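Local coordinates for ribonucleoside-diphosphate reductase small chain 2 (Saccharomyces cerevisiae, PDB 1JK0), which provides deoxyribonucleotides for DNA synthesis as a ribonucleotide reductase small subunit required for folding of its partner small chain and assembly with the large subunits, at residues B[175-187]-B[220-234]. Residues are numbered along the deposited sequence; the frame is centred on the assembly and turned at random.
Sequences YAERLVAFAAKEG and RGAYTDFSCLLFAHL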
# COMPACT_ATOMS: atom_id res chain seq x y z
N TYR B 175 18.91 13.27 8.06
CA TYR B 175 17.99 12.17 8.35
C TYR B 175 17.77 11.94 9.84
O TYR B 175 16.63 11.84 10.30
CB TYR B 175 18.51 10.88 7.72
CG TYR B 175 17.61 9.69 7.96
CD1 TYR B 175 16.29 9.69 7.50
CD2 TYR B 175 18.06 8.57 8.66
CE1 TYR B 175 15.45 8.61 7.74
CE2 TYR B 175 17.23 7.49 8.90
CZ TYR B 175 15.92 7.52 8.44
OH TYR B 175 15.09 6.45 8.66
N ALA B 176 18.87 11.86 10.59
CA ALA B 176 18.76 11.65 12.02
C ALA B 176 17.90 12.75 12.62
O ALA B 176 17.06 12.48 13.47
CB ALA B 176 20.13 11.65 12.65
N GLU B 177 18.13 13.98 12.18
CA GLU B 177 17.36 15.11 12.67
C GLU B 177 15.88 14.95 12.36
O GLU B 177 15.04 14.93 13.28
CB GLU B 177 17.88 16.41 12.06
CG GLU B 177 19.17 16.90 12.71
CD GLU B 177 19.77 18.11 12.01
OE1 GLU B 177 20.84 18.57 12.46
OE2 GLU B 177 19.18 18.58 11.01
N ARG B 178 15.56 14.80 11.08
CA ARG B 178 14.17 14.63 10.65
C ARG B 178 13.51 13.52 11.46
O ARG B 178 12.31 13.56 11.72
CB ARG B 178 14.10 14.26 9.17
CG ARG B 178 14.81 15.22 8.24
CD ARG B 178 14.32 15.05 6.81
NE ARG B 178 15.00 14.00 6.06
CZ ARG B 178 16.22 14.11 5.55
NH1 ARG B 178 16.90 15.23 5.73
NH2 ARG B 178 16.75 13.12 4.85
N LEU B 179 14.29 12.52 11.86
CA LEU B 179 13.74 11.43 12.65
C LEU B 179 13.30 11.96 14.01
O LEU B 179 12.15 11.77 14.40
CB LEU B 179 14.79 10.33 12.81
CG LEU B 179 14.46 8.92 12.29
CD1 LEU B 179 13.55 8.96 11.07
CD2 LEU B 179 15.76 8.24 11.97
N VAL B 180 14.19 12.63 14.72
CA VAL B 180 13.86 13.17 16.03
C VAL B 180 12.63 14.09 15.96
O VAL B 180 11.73 14.03 16.80
CB VAL B 180 15.06 13.95 16.64
CG1 VAL B 180 14.70 14.45 18.02
CG2 VAL B 180 16.28 13.04 16.71
N ALA B 181 12.57 14.94 14.94
CA ALA B 181 11.43 15.84 14.76
C ALA B 181 10.16 15.02 14.57
O ALA B 181 9.14 15.27 15.20
CB ALA B 181 11.65 16.74 13.56
N PHE B 182 10.25 14.04 13.67
CA PHE B 182 9.11 13.18 13.38
C PHE B 182 8.52 12.59 14.66
O PHE B 182 7.31 12.57 14.84
CB PHE B 182 9.54 12.05 12.42
CG PHE B 182 8.39 11.32 11.80
CD1 PHE B 182 8.46 9.95 11.58
CD2 PHE B 182 7.23 12.00 11.42
CE1 PHE B 182 7.39 9.26 11.00
CE2 PHE B 182 6.16 11.32 10.84
CZ PHE B 182 6.24 9.95 10.62
N ALA B 183 9.39 12.12 15.56
CA ALA B 183 8.94 11.55 16.83
C ALA B 183 8.26 12.59 17.70
O ALA B 183 7.31 12.28 18.43
CB ALA B 183 10.11 10.93 17.58
N ALA B 184 8.77 13.82 17.65
CA ALA B 184 8.20 14.92 18.41
C ALA B 184 6.77 15.04 17.91
O ALA B 184 5.83 14.99 18.70
CB ALA B 184 8.95 16.21 18.12
N LYS B 185 6.63 15.16 16.60
CA LYS B 185 5.33 15.28 15.95
C LYS B 185 4.41 14.08 16.17
O LYS B 185 3.19 14.17 16.01
CB LYS B 185 5.47 15.47 14.44
CG LYS B 185 4.10 15.62 13.81
CD LYS B 185 4.08 15.46 12.31
CE LYS B 185 2.64 15.36 11.84
NZ LYS B 185 1.90 14.28 12.58
N GLU B 186 5.01 12.95 16.53
CA GLU B 186 4.24 11.73 16.72
C GLU B 186 3.89 11.48 18.18
O GLU B 186 2.75 11.12 18.50
CB GLU B 186 5.03 10.55 16.17
CG GLU B 186 4.18 9.40 15.73
CD GLU B 186 3.25 9.79 14.61
OE1 GLU B 186 3.75 10.23 13.55
OE2 GLU B 186 2.02 9.67 14.80
N GLY B 187 4.87 11.66 19.06
CA GLY B 187 4.66 11.40 20.48
C GLY B 187 4.50 12.61 21.38
O GLY B 187 3.67 12.61 22.28
N ARG B 220 0.16 5.25 18.45
CA ARG B 220 0.94 6.47 18.25
C ARG B 220 2.25 6.31 19.00
O ARG B 220 3.30 6.76 18.55
CB ARG B 220 0.15 7.69 18.74
CG ARG B 220 -1.02 8.09 17.83
CD ARG B 220 -0.49 8.65 16.51
NE ARG B 220 -1.52 8.87 15.50
CZ ARG B 220 -2.58 9.66 15.63
NH1 ARG B 220 -3.45 9.79 14.64
NH2 ARG B 220 -2.79 10.32 16.76
N GLY B 221 2.18 5.64 20.14
CA GLY B 221 3.38 5.41 20.92
C GLY B 221 4.34 4.57 20.11
O GLY B 221 5.52 4.92 19.99
N ALA B 222 3.83 3.47 19.55
CA ALA B 222 4.64 2.58 18.72
C ALA B 222 5.20 3.33 17.53
O ALA B 222 6.39 3.23 17.25
CB ALA B 222 3.82 1.40 18.24
N TYR B 223 4.37 4.08 16.83
CA TYR B 223 4.87 4.83 15.67
C TYR B 223 5.99 5.78 16.10
O TYR B 223 6.88 6.08 15.30
CB TYR B 223 3.74 5.61 14.97
CG TYR B 223 2.55 4.80 14.52
CD1 TYR B 223 1.29 5.38 14.42
CD2 TYR B 223 2.67 3.44 14.22
CE1 TYR B 223 0.18 4.65 14.04
CE2 TYR B 223 1.56 2.70 13.84
CZ TYR B 223 0.32 3.31 13.76
OH TYR B 223 -0.80 2.59 13.43
N THR B 224 5.95 6.28 17.34
CA THR B 224 7.01 7.19 17.80
C THR B 224 8.26 6.37 18.08
O THR B 224 9.36 6.73 17.66
CB THR B 224 6.60 7.98 19.08
OG1 THR B 224 5.43 8.76 18.83
CG2 THR B 224 7.72 8.95 19.48
N ASP B 225 8.08 5.25 18.78
CA ASP B 225 9.19 4.35 19.08
C ASP B 225 9.92 3.94 17.82
O ASP B 225 11.13 3.91 17.79
CB ASP B 225 8.70 3.07 19.75
CG ASP B 225 8.89 3.09 21.24
OD1 ASP B 225 9.88 3.71 21.70
OD2 ASP B 225 8.07 2.46 21.95
N PHE B 226 9.16 3.60 16.79
CA PHE B 226 9.78 3.16 15.55
C PHE B 226 10.84 4.14 15.11
O PHE B 226 11.88 3.73 14.58
CB PHE B 226 8.74 2.97 14.43
CG PHE B 226 9.30 2.32 13.21
CD1 PHE B 226 9.81 1.02 13.27
CD2 PHE B 226 9.40 3.01 12.02
CE1 PHE B 226 10.40 0.43 12.17
CE2 PHE B 226 10.00 2.43 10.90
CZ PHE B 226 10.50 1.13 10.98
N SER B 227 10.61 5.43 15.32
CA SER B 227 11.61 6.41 14.91
C SER B 227 12.78 6.40 15.89
O SER B 227 13.90 6.73 15.53
CB SER B 227 10.98 7.79 14.79
OG SER B 227 10.01 7.80 13.74
N CYS B 228 12.52 6.01 17.14
CA CYS B 228 13.59 5.93 18.12
C CYS B 228 14.41 4.68 17.81
O CYS B 228 15.60 4.62 18.08
CB CYS B 228 13.03 5.84 19.53
SG CYS B 228 12.43 7.43 20.15
N LEU B 229 13.75 3.70 17.21
CA LEU B 229 14.40 2.46 16.83
C LEU B 229 15.28 2.69 15.60
O LEU B 229 16.39 2.17 15.53
CB LEU B 229 13.37 1.39 16.51
CG LEU B 229 13.96 0.16 15.81
CD1 LEU B 229 15.05 -0.43 16.66
CD2 LEU B 229 12.86 -0.85 15.55
N LEU B 230 14.79 3.46 14.63
CA LEU B 230 15.60 3.73 13.45
C LEU B 230 16.79 4.55 13.91
O LEU B 230 17.94 4.14 13.73
CB LEU B 230 14.79 4.51 12.41
CG LEU B 230 13.65 3.70 11.80
CD1 LEU B 230 12.92 4.53 10.77
CD2 LEU B 230 14.20 2.42 11.17
N PHE B 231 16.50 5.69 14.51
CA PHE B 231 17.55 6.56 15.01
C PHE B 231 18.64 5.72 15.69
O PHE B 231 19.82 5.80 15.34
CB PHE B 231 16.97 7.55 16.03
CG PHE B 231 17.96 8.59 16.48
CD1 PHE B 231 18.23 9.71 15.69
CD2 PHE B 231 18.64 8.44 17.68
CE1 PHE B 231 19.16 10.65 16.09
CE2 PHE B 231 19.58 9.37 18.09
CZ PHE B 231 19.84 10.48 17.30
N ALA B 232 18.23 4.91 16.66
CA ALA B 232 19.16 4.06 17.38
C ALA B 232 20.13 3.32 16.47
O ALA B 232 21.28 3.12 16.82
CB ALA B 232 18.41 3.07 18.23
N HIS B 233 19.67 2.92 15.30
CA HIS B 233 20.54 2.19 14.39
C HIS B 233 21.38 3.07 13.48
O HIS B 233 22.04 2.59 12.57
CB HIS B 233 19.70 1.20 13.58
CG HIS B 233 19.06 0.15 14.42
ND1 HIS B 233 19.29 0.05 15.78
CD2 HIS B 233 18.18 -0.84 14.11
CE1 HIS B 233 18.59 -0.95 16.27
NE2 HIS B 233 17.91 -1.50 15.28
N LEU B 234 21.36 4.37 13.73
CA LEU B 234 22.14 5.30 12.93
C LEU B 234 23.56 5.35 13.47
O LEU B 234 23.77 5.54 14.67
CB LEU B 234 21.49 6.68 12.99
CG LEU B 234 21.03 7.30 11.67
CD1 LEU B 234 20.46 6.25 10.72
CD2 LEU B 234 20.00 8.36 12.01
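Apolar packing begins where Ala176 CB meets Leu234 CD2 (3.4 Å) and Phe231 CE1 (3.7 Å). Val180 CG2 approaches the same ring atom obliquely; with CG anti to the backbone N (chi1 -174°), the Phe231 ring reaches both residues of the facing helix. Leu234 CD1 sits in plane at the edge of the Tyr175 ring, whose hydroxyl reaches Leu230 CD1. Leu179 CD2 lodges against Leu230 CB (3.9 Å), the side chains crossing at about a right angle.

The segment axes are antiparallel (168°) and approach to 8.5 Å, as expected in the ferritin-like helical bundle of this family. Closest backbone approach falls at Ala183 and Thr224, where Ala183 CB touches Thr224 CG2 (3.6 Å). Thr224 OG1 turns back to donate to Arg220 O (2.9 Å), tilted 31° from the carbonyl plane. Replacing Thr224 by alanine would probably open a gap beside Ala183 and Glu186 and leave Arg220 O without its hydroxyl donor.

Glu186 OE2 forms a long salt bridge to Arg220 NE (3.7 Å), by charge alone: OE2 stands off the guanidinium plane and no N-H points at it. Glu124 is the stronger partner of Arg220, whose side chain lies about 4 Å from that of Tyr131, the predicted active-site residue.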